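Chitinase (Thermococcus chitonophagus, PDB 5XSW) probably hydrolyses chitin as an endochitinase, with a largely helical domain that binds the glycan chain and a smaller β-rich domain at the start of this construct. Local coordinates at residues Y154-P159 / L194-F199; I164-I169 / F205-A210. All coordinates share one frame; numbering follows the deposited sequence.

Interaction 1: Y154-P159 / L194-F199; sequences YNPPHP and LAYEWF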
loop_
_atom_site.group_PDB
_atom_site.type_symbol
_atom_site.label_atom_id
_atom_site.label_comp_id
_atom_site.label_asym_id
_atom_site.label_seq_id
_atom_site.Cartn_x
_atom_site.Cartn_y
_atom_site.Cartn_z
ATOM N N TYR A 154 1.203 20.462 19.951
ATOM C CA TYR A 154 0.515 21.777 19.938
ATOM C C TYR A 154 1.157 22.727 20.952
ATOM O O TYR A 154 1.207 23.899 20.719
ATOM C CB TYR A 154 -0.969 21.623 20.273
ATOM C CG TYR A 154 -1.751 20.782 19.273
ATOM C CD1 TYR A 154 -2.126 21.315 18.077
ATOM C CD2 TYR A 154 -2.119 19.450 19.578
ATOM C CE1 TYR A 154 -2.876 20.505 17.118
ATOM C CE2 TYR A 154 -2.879 18.633 18.644
ATOM C CZ TYR A 154 -3.240 19.175 17.441
ATOM O OH TYR A 154 -3.972 18.447 16.515
ATOM N N ASN A 155 1.634 22.209 22.079
ATOM C CA ASN A 155 2.210 23.066 23.140
ATOM C C ASN A 155 3.630 22.615 23.564
ATOM O O ASN A 155 3.816 21.965 24.582
ATOM C CB ASN A 155 1.259 23.060 24.360
ATOM C CG ASN A 155 -0.197 23.486 23.997
ATOM O OD1 ASN A 155 -1.135 22.666 24.057
ATOM N ND2 ASN A 155 -0.392 24.772 23.674
ATOM N N PRO A 156 4.608 22.888 22.730
ATOM C CA PRO A 156 5.968 22.393 22.922
ATOM C C PRO A 156 6.479 22.864 24.277
ATOM O O PRO A 156 6.184 24.003 24.708
ATOM C CB PRO A 156 6.753 23.033 21.770
ATOM C CG PRO A 156 5.771 23.596 20.873
ATOM C CD PRO A 156 4.477 23.759 21.555
ATOM N N PRO A 157 7.158 21.981 24.984
ATOM C CA PRO A 157 7.621 22.398 26.307
ATOM C C PRO A 157 8.774 23.408 26.222
ATOM O O PRO A 157 9.071 24.032 27.228
ATOM C CB PRO A 157 8.117 21.104 26.923
ATOM C CG PRO A 157 8.636 20.298 25.700
ATOM C CD PRO A 157 7.581 20.604 24.638
ATOM N N HIS A 158 9.399 23.547 25.057
ATOM C CA HIS A 158 10.522 24.485 24.900
ATOM C C HIS A 158 10.621 24.782 23.422
ATOM O O HIS A 158 10.322 23.924 22.592
ATOM C CB HIS A 158 11.822 23.896 25.456
ATOM C CG HIS A 158 12.909 24.916 25.673
ATOM N ND1 HIS A 158 13.645 25.459 24.646
ATOM C CD2 HIS A 158 13.350 25.512 26.806
ATOM C CE1 HIS A 158 14.494 26.348 25.130
ATOM N NE2 HIS A 158 14.349 26.382 26.443
ATOM N N PRO A 159 10.953 26.022 23.064
ATOM C CA PRO A 159 11.032 26.323 21.629
ATOM C C PRO A 159 12.305 25.893 20.884
ATOM O O PRO A 159 12.285 25.859 19.643
ATOM C CB PRO A 159 10.933 27.859 21.599
ATOM C CG PRO A 159 11.557 28.282 22.930
ATOM C CD PRO A 159 10.984 27.242 23.908
ATOM N N LEU A 194 13.999 15.554 13.224
ATOM C CA LEU A 194 13.552 16.096 11.959
ATOM C C LEU A 194 12.050 15.812 11.814
ATOM O O LEU A 194 11.325 16.655 11.283
ATOM C CB LEU A 194 14.323 15.501 10.750
ATOM C CG LEU A 194 13.815 15.929 9.353
ATOM C CD1 LEU A 194 13.833 17.494 9.255
ATOM C CD2 LEU A 194 14.656 15.323 8.208
ATOM N N ALA A 195 11.584 14.640 12.247
ATOM C CA ALA A 195 10.139 14.376 12.201
ATOM C C ALA A 195 9.369 15.438 13.012
ATOM O O ALA A 195 8.299 15.863 12.641
ATOM C CB ALA A 195 9.814 12.938 12.774
ATOM N N TYR A 196 9.923 15.780 14.168
ATOM C CA TYR A 196 9.351 16.798 15.071
ATOM C C TYR A 196 9.308 18.159 14.372
ATOM O O TYR A 196 8.281 18.754 14.228
ATOM C CB TYR A 196 10.234 16.868 16.316
ATOM C CG TYR A 196 9.831 17.850 17.406
ATOM C CD1 TYR A 196 8.503 18.222 17.606
ATOM C CD2 TYR A 196 10.806 18.368 18.278
ATOM C CE1 TYR A 196 8.153 19.098 18.656
ATOM C CE2 TYR A 196 10.466 19.249 19.298
ATOM C CZ TYR A 196 9.150 19.619 19.470
ATOM O OH TYR A 196 8.823 20.475 20.511
ATOM N N GLU A 197 10.449 18.637 13.904
ATOM C CA GLU A 197 10.503 19.984 13.327
ATOM C C GLU A 197 9.758 20.067 11.996
ATOM O O GLU A 197 9.081 21.061 11.680
ATOM C CB GLU A 197 12.003 20.450 13.185
ATOM C CG GLU A 197 12.143 21.948 12.724
ATOM C CD GLU A 197 11.541 22.959 13.733
ATOM O OE1 GLU A 197 11.444 22.671 14.974
ATOM O OE2 GLU A 197 11.197 24.071 13.285
ATOM N N TRP A 198 9.868 19.029 11.185
ATOM C CA TRP A 198 9.204 19.019 9.896
ATOM C C TRP A 198 7.690 18.784 10.027
ATOM O O TRP A 198 6.898 19.569 9.488
ATOM C CB TRP A 198 9.838 17.918 8.989
ATOM C CG TRP A 198 9.584 18.080 7.520
ATOM C CD1 TRP A 198 8.751 18.990 6.887
ATOM C CD2 TRP A 198 10.170 17.297 6.492
ATOM N NE1 TRP A 198 8.832 18.815 5.522
ATOM C CE2 TRP A 198 9.704 17.785 5.260
ATOM C CE3 TRP A 198 11.095 16.239 6.495
ATOM C CZ2 TRP A 198 10.094 17.222 4.040
ATOM C CZ3 TRP A 198 11.496 15.713 5.298
ATOM C CH2 TRP A 198 10.979 16.197 4.079
ATOM N N PHE A 199 7.256 17.736 10.749
ATOM C CA PHE A 199 5.809 17.349 10.702
ATOM C C PHE A 199 5.109 17.599 12.033
ATOM O O PHE A 199 3.927 17.299 12.176
ATOM C CB PHE A 199 5.641 15.848 10.265
ATOM C CG PHE A 199 6.225 15.589 8.886
ATOM C CD1 PHE A 199 5.589 16.093 7.769
ATOM C CD2 PHE A 199 7.430 14.869 8.732
ATOM C CE1 PHE A 199 6.159 15.928 6.480
ATOM C CE2 PHE A 199 7.964 14.669 7.467
ATOM C CZ PHE A 199 7.342 15.240 6.348
HETATM O O HOH W 1 10.465 21.230 22.269
#
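Tyr196 makes a narrow, water-assisted contact between the last turn of helix 186-199 and the proline-rich loop that runs between helix 136-139 and strand 168-169. The two backbones stay well apart, with CA of Pro156 and CA of Tyr196 10.2 Å from each other, so a long side chain must span the gap. Tyrosine suits the place because its stiff ring supplies the length and its hydroxyl a polar end. CG is anti to the backbone N (chi1 -179°), which carries the ring off the helix toward the loop. There Tyr196 OH lies against CB of Pro156 at 3.5 Å, a van der Waals touch, with CD of Pro157 a looser neighbour at 4.3 Å.

Carbonyl O of His158 also lies 4.3 Å from Tyr196 OH, too far for a direct bond, and a water closes the interval. Tyr196 OH donates to the water O at 2.5 Å, and the water donates in turn to His158 O at 2.7 Å. The water sits at the edge of the tyrosine ring, in its plane, with an angle of about 123° at OH. This bridge joins loop to helix within the mostly helical glycan-binding domain, where Leu454 of helix 449-461 and Pro203 also touch Tyr196. The prolines suit a loop without regular structure, since their rings restrict the backbone while offering apolar surface. The imidazole of His158 is held by Ser138 O of helix 136-139 at NE2 and by Thr160 N at ND1. Arg458 makes a second link, pairing with Glu197 in a salt bridge and bonding to Pro159 O.

Interaction 2: I164-I169 / F205-A210; sequences IGLADI and FLMALA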
loop_
_atom_site.group_PDB
_atom_site.type_symbol
_atom_site.label_atom_id
_atom_site.label_comp_id
_atom_site.label_asym_id
_atom_site.label_seq_id
_atom_site.Cartn_x
_atom_site.Cartn_y
_atom_site.Cartn_z
ATOM N N ILE A 164 13.417 14.479 24.993
ATOM C CA ILE A 164 12.954 13.107 24.961
ATOM C C ILE A 164 13.083 12.580 26.378
ATOM O O ILE A 164 14.177 12.528 26.929
ATOM C CB ILE A 164 13.796 12.243 24.010
ATOM C CG1 ILE A 164 13.639 12.727 22.568
ATOM C CG2 ILE A 164 13.394 10.783 24.131
ATOM C CD1 ILE A 164 14.605 12.081 21.599
ATOM N N GLY A 165 11.964 12.185 26.971
ATOM C CA GLY A 165 11.991 11.773 28.358
ATOM C C GLY A 165 12.192 10.282 28.475
ATOM O O GLY A 165 11.305 9.499 28.153
ATOM N N LEU A 166 13.367 9.896 28.955
ATOM C CA LEU A 166 13.698 8.491 29.112
ATOM C C LEU A 166 13.173 7.997 30.448
ATOM O O LEU A 166 13.937 7.661 31.345
ATOM C CB LEU A 166 15.208 8.291 29.009
ATOM C CG LEU A 166 15.849 8.966 27.795
ATOM C CD1 LEU A 166 17.361 8.826 27.814
ATOM C CD2 LEU A 166 15.271 8.406 26.505
ATOM N N ALA A 167 11.852 7.964 30.562
ATOM C CA ALA A 167 11.181 7.556 31.786
ATOM C C ALA A 167 11.240 6.058 32.034
ATOM O O ALA A 167 11.304 5.264 31.101
ATOM C CB ALA A 167 9.735 8.025 31.770
ATOM N N ASP A 168 11.212 5.679 33.305
ATOM C CA ASP A 168 10.916 4.311 33.666
ATOM C C ASP A 168 9.440 4.084 33.340
ATOM O O ASP A 168 8.584 4.873 33.727
ATOM C CB ASP A 168 11.181 4.070 35.153
ATOM C CG ASP A 168 12.645 3.789 35.451
ATOM O OD1 ASP A 168 13.428 3.596 34.500
ATOM O OD2 ASP A 168 13.012 3.761 36.640
ATOM N N ILE A 169 9.101 2.897 32.853
ATOM C CA ILE A 169 7.734 2.595 32.455
ATOM C C ILE A 169 7.161 1.512 33.379
ATOM O O ILE A 169 7.737 0.428 33.464
ATOM C CB ILE A 169 7.666 2.116 30.977
ATOM C CG1 ILE A 169 8.204 3.200 30.043
ATOM C CG2 ILE A 169 6.231 1.745 30.607
ATOM C CD1 ILE A 169 7.446 4.535 30.189
ATOM N N PHE A 205 5.999 10.437 21.299
ATOM C CA PHE A 205 4.940 9.595 20.704
ATOM C C PHE A 205 5.637 8.541 19.775
ATOM O O PHE A 205 5.300 7.369 19.815
ATOM C CB PHE A 205 3.956 10.431 19.902
ATOM C CG PHE A 205 2.916 9.575 19.199
ATOM C CD1 PHE A 205 1.839 9.099 19.923
ATOM C CD2 PHE A 205 3.088 9.187 17.855
ATOM C CE1 PHE A 205 0.876 8.247 19.333
ATOM C CE2 PHE A 205 2.138 8.317 17.235
ATOM C CZ PHE A 205 1.032 7.864 17.996
ATOM N N LEU A 206 6.572 8.980 18.931
ATOM C CA LEU A 206 7.292 8.006 18.033
ATOM C C LEU A 206 8.080 7.006 18.858
ATOM O O LEU A 206 8.165 5.824 18.511
ATOM C CB LEU A 206 8.256 8.718 17.046
ATOM C CG LEU A 206 7.501 9.497 15.948
ATOM C CD1 LEU A 206 8.431 10.218 14.980
ATOM C CD2 LEU A 206 6.590 8.529 15.090
ATOM N N MET A 207 8.594 7.445 20.000
ATOM C CA MET A 207 9.347 6.562 20.919
ATOM C C MET A 207 8.424 5.464 21.484
ATOM O O MET A 207 8.758 4.252 21.534
ATOM C CB MET A 207 9.961 7.374 22.085
ATOM C CG MET A 207 11.174 8.218 21.673
ATOM S SD MET A 207 12.736 7.245 21.552
ATOM C CE MET A 207 13.022 6.722 23.250
ATOM N N ALA A 208 7.257 5.910 21.905
ATOM C CA ALA A 208 6.267 5.039 22.486
ATOM C C ALA A 208 5.803 4.037 21.423
ATOM O O ALA A 208 5.592 2.856 21.722
ATOM C CB ALA A 208 5.035 5.863 22.966
ATOM N N LEU A 209 5.637 4.546 20.203
ATOM C CA LEU A 209 5.099 3.731 19.127
ATOM C C LEU A 209 6.125 2.615 18.816
ATOM O O LEU A 209 5.766 1.447 18.717
ATOM C CB LEU A 209 4.834 4.577 17.883
ATOM C CG LEU A 209 4.241 3.765 16.675
ATOM C CD1 LEU A 209 2.899 3.025 17.017
ATOM C CD2 LEU A 209 4.037 4.700 15.488
ATOM N N ALA A 210 7.409 2.969 18.695
ATOM C CA ALA A 210 8.416 1.940 18.377
ATOM C C ALA A 210 8.515 0.910 19.510
ATOM O O ALA A 210 8.822 -0.276 19.268
ATOM C CB ALA A 210 9.804 2.581 18.117
#
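Met207 on helix 203-214 meets Ile164 and Leu166, which flank a glycine in the loop before strand 168-169. That loop bends through an inverse gamma turn centred on Leu166, closed by a weak bond from Ala167 N to Gly165 O, and then enters the edge strand of a small three-stranded antiparallel sheet. Along the helix, Phe205 comes first and turns to other neighbours, among them Val378 of helix 374-386, while Leu206 packs on Leu192 of helix 186-199. Met207 follows and points at the loop. Its chain folds back at chi2 (-80°) and chi3 (-65°), and it crosses the Ile164 side chain at about a right angle, so that CG and CE of Met207 both lie 4.2 Å from Ile164 CG2. Met207 CE also approaches CD2 of Leu166 at 4.3 Å. A flexible, unbranched methionine can curl in this way round the branched methyl of isoleucine, making an apolar contact without polar bonds. Next, Ala208, with its single methyl, packs against Thr382 of helix 374-386, and Leu209 reaches His374, a residue of the glycan pocket. Ala210 N bonds to Leu206 O at 3.0 Å as the helix continues.

Overall arrangement
The segments alternate along the chain: 154-159 and 164-169 come first in one mostly irregular stretch, then 194-199 and 205-210 on the successive helices 186-199 and 203-214. Helix 186-199 meets the first part through Tyr196, and helix 203-214 the second, although Ile164 also touches Leu192 of helix 186-199. The centres of the two interactions lie 15 Å apart, and they touch where Ala195 CB packs on Leu206 CD1 at 3.8 Å, joining the helices directly. Interaction 1 is nearer the centre of the chain, about 11 Å away against 19 Å for interaction 2. Helix 203-214 carries Lys212, Glu213 and Asn214 at its far end, so segment 205-210 shares a helix with three residues of the glycan pocket.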